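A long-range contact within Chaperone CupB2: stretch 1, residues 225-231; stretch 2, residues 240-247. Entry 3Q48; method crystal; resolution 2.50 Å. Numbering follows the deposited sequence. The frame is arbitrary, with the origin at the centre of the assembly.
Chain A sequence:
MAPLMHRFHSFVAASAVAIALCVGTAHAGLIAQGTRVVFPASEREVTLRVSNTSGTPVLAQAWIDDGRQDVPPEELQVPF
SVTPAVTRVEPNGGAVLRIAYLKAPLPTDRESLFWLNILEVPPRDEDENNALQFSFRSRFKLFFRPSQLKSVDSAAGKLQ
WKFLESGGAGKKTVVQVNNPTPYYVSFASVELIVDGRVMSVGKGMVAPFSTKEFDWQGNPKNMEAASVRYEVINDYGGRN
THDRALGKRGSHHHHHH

Stretch 1 (225-231) AASVRYE
Stretch 2 (240-247) NTHDRALG

Two neighbouring strands of the chaperone CupB2, residues 227-231 and 240-245, form an antiparallel β-ladder in which backbone hydrogen bonds set the register and each face of the sheet adds its own side-chain chemistry. Their N-to-C directions differ by 161°, the axes approach to 4.5 Å, and the stretches bury 619 Å² between them. Phi lies between -79° and -147° and psi between 127° and 158° throughout both strands.

The register pairs Ser227 with Ala245, Val228 with Arg244, Arg229 with Asp243, Tyr230 with His242 and Glu231 with Thr241. As in any antiparallel ladder, wide and narrow pairs alternate. Val228 and Arg244, with CA atoms 5.2 Å apart, exchange two hydrogen bonds: Val228 N to Arg244 O at 2.6 Å and Arg244 N to Val228 O at 2.8 Å. Tyr230 and His242, CA to CA 5.4 Å, repeat the pattern, with Tyr230 N to His242 O at 2.8 Å and His242 N to Tyr230 O at 2.9 Å. At the narrow pairs, CA-H groups approach carbonyls instead; Asp243 CA lies 3.2 Å from Val228 O, and Arg229 CA 3.3 Å from His242 O.

One face carries Ser227, Arg229, Glu231, Thr241, Asp243 and Ala245. Here opposite charges meet across a narrow pair. Arg229 extends with chi1 t, chi2 t and chi3 m, while Asp243 adopts m with chi2 near 3°, so that the carboxylate meets the guanidinium edge in a two-pronged salt bridge: Arg229 NE to Asp243 OD1 is 2.9 Å and Arg229 NH2 to Asp243 OD2 is 3.0 Å. Both positions are exposed, where charged groups can remain in contact with solvent; the long, flexible Arg229 supplies the reach, and the short Asp243 holds its carboxylate close to its own strand. Beside it, Glu231 CG packs 4.0 Å from Thr241 CB.

The other face carries Val228, Tyr230, His242 and Arg244. Tyr230, buried, takes chi1 p and chi2 88°, which lays its ring over the partner strand. His242, chi1 m, places CB 3.8 Å from the centroid of the Tyr230 ring, over its face, in a CH-π contact; the two rings are oblique, their planes at 39°. Arg244 is m, m, t with chi4 near -94°, bringing its guanidinium face over Tyr230 OH, while Arg244 NH1 folds back to Asp243 O at 2.7 Å. Val228, rotamer p, sets CG1 3.8 Å from Arg244 CB.

Beyond the strand, Leu246 (m, m) closes the ladder with an apolar contact: its CD2 reaches Ala226 CB at 4.0 Å and Val228 CB at 4.1 Å, gathering small and branched aliphatic groups around one methyl.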

# COMPACT_ATOMS: atom_id res chain seq x y z
N ALA A 225 23.73 13.32 -16.96
CA ALA A 225 23.93 11.95 -17.45
C ALA A 225 23.22 10.97 -16.49
O ALA A 225 23.57 9.78 -16.38
CB ALA A 225 25.45 11.66 -17.54
N ALA A 226 22.20 11.49 -15.80
CA ALA A 226 21.48 10.78 -14.73
C ALA A 226 20.82 9.47 -15.15
O ALA A 226 20.36 9.27 -16.28
CB ALA A 226 20.46 11.70 -14.09
N SER A 227 20.84 8.56 -14.19
CA SER A 227 20.15 7.30 -14.26
C SER A 227 19.17 7.40 -13.10
O SER A 227 19.38 8.18 -12.18
CB SER A 227 21.17 6.22 -13.97
OG SER A 227 20.58 4.94 -14.07
N VAL A 228 18.09 6.64 -13.11
CA VAL A 228 17.25 6.59 -11.92
C VAL A 228 17.38 5.22 -11.23
O VAL A 228 17.36 4.19 -11.91
CB VAL A 228 15.74 6.99 -12.22
CG1 VAL A 228 15.05 5.98 -13.13
CG2 VAL A 228 14.95 7.09 -10.93
N ARG A 229 17.46 5.19 -9.90
CA ARG A 229 17.47 3.89 -9.17
C ARG A 229 16.33 3.88 -8.22
O ARG A 229 16.17 4.83 -7.42
CB ARG A 229 18.76 3.72 -8.38
CG ARG A 229 18.79 2.50 -7.44
CD ARG A 229 20.22 2.26 -6.91
NE ARG A 229 21.13 1.90 -7.99
CZ ARG A 229 22.43 1.63 -7.86
NH1 ARG A 229 23.01 1.68 -6.66
NH2 ARG A 229 23.15 1.33 -8.94
N TYR A 230 15.50 2.84 -8.28
CA TYR A 230 14.35 2.83 -7.44
C TYR A 230 14.03 1.48 -6.86
O TYR A 230 14.30 0.43 -7.49
CB TYR A 230 13.16 3.42 -8.20
CG TYR A 230 12.76 2.74 -9.50
CD1 TYR A 230 11.87 1.68 -9.49
CD2 TYR A 230 13.27 3.17 -10.75
CE1 TYR A 230 11.47 1.05 -10.70
CE2 TYR A 230 12.90 2.54 -11.96
CZ TYR A 230 11.98 1.48 -11.91
OH TYR A 230 11.57 0.81 -13.05
N GLU A 231 13.44 1.48 -5.65
CA GLU A 231 13.12 0.26 -4.95
C GLU A 231 11.64 0.22 -4.75
O GLU A 231 11.06 1.21 -4.29
CB GLU A 231 13.77 0.20 -3.57
CG GLU A 231 15.29 0.14 -3.60
CD GLU A 231 15.94 -0.12 -2.23
OE1 GLU A 231 15.24 -0.45 -1.25
OE2 GLU A 231 17.18 0.00 -2.14
N ASN A 240 12.42 -4.86 -4.21
CA ASN A 240 13.16 -5.17 -5.39
C ASN A 240 13.69 -3.84 -5.92
O ASN A 240 13.06 -2.82 -5.69
CB ASN A 240 12.23 -5.81 -6.39
CG ASN A 240 11.72 -7.14 -5.92
OD1 ASN A 240 12.38 -8.14 -6.11
ND2 ASN A 240 10.56 -7.15 -5.25
N THR A 241 14.82 -3.86 -6.63
CA THR A 241 15.40 -2.64 -7.16
C THR A 241 15.61 -2.62 -8.69
O THR A 241 15.79 -3.64 -9.32
CB THR A 241 16.73 -2.26 -6.39
OG1 THR A 241 17.31 -1.06 -6.95
CG2 THR A 241 17.69 -3.37 -6.45
N HIS A 242 15.62 -1.43 -9.26
CA HIS A 242 15.70 -1.26 -10.69
C HIS A 242 16.49 -0.01 -10.96
O HIS A 242 16.37 0.98 -10.21
CB HIS A 242 14.27 -1.14 -11.27
CG HIS A 242 13.39 -2.30 -10.89
ND1 HIS A 242 13.48 -3.53 -11.50
CD2 HIS A 242 12.46 -2.43 -9.91
CE1 HIS A 242 12.63 -4.37 -10.93
NE2 HIS A 242 12.01 -3.72 -9.96
N ASP A 243 17.33 -0.07 -12.01
CA ASP A 243 17.96 1.11 -12.60
C ASP A 243 17.36 1.41 -13.99
O ASP A 243 17.09 0.50 -14.76
CB ASP A 243 19.47 0.87 -12.73
CG ASP A 243 20.23 0.94 -11.38
OD1 ASP A 243 19.60 1.12 -10.29
OD2 ASP A 243 21.49 0.77 -11.41
N ARG A 244 17.14 2.68 -14.31
CA ARG A 244 16.73 3.04 -15.68
C ARG A 244 17.38 4.34 -16.08
O ARG A 244 17.74 5.11 -15.21
CB ARG A 244 15.22 3.20 -15.77
CG ARG A 244 14.42 1.91 -15.59
CD ARG A 244 14.72 0.91 -16.69
NE ARG A 244 13.85 -0.25 -16.57
CZ ARG A 244 14.16 -1.38 -15.93
NH1 ARG A 244 15.34 -1.53 -15.31
NH2 ARG A 244 13.29 -2.37 -15.92
N ALA A 245 17.52 4.58 -17.38
CA ALA A 245 17.93 5.89 -17.90
C ALA A 245 16.73 6.83 -17.89
O ALA A 245 15.57 6.38 -18.00
CB ALA A 245 18.47 5.74 -19.29
N LEU A 246 17.00 8.14 -17.78
CA LEU A 246 15.97 9.20 -17.98
C LEU A 246 15.83 9.64 -19.42
O LEU A 246 16.81 10.03 -20.06
CB LEU A 246 16.30 10.48 -17.18
CG LEU A 246 16.31 10.63 -15.65
CD1 LEU A 246 14.89 10.64 -15.02
CD2 LEU A 246 17.22 9.58 -15.01
N GLY A 247 14.59 9.62 -19.92
CA GLY A 247 14.25 10.25 -21.20
C GLY A 247 14.57 11.74 -21.12
O GLY A 247 14.57 12.34 -20.02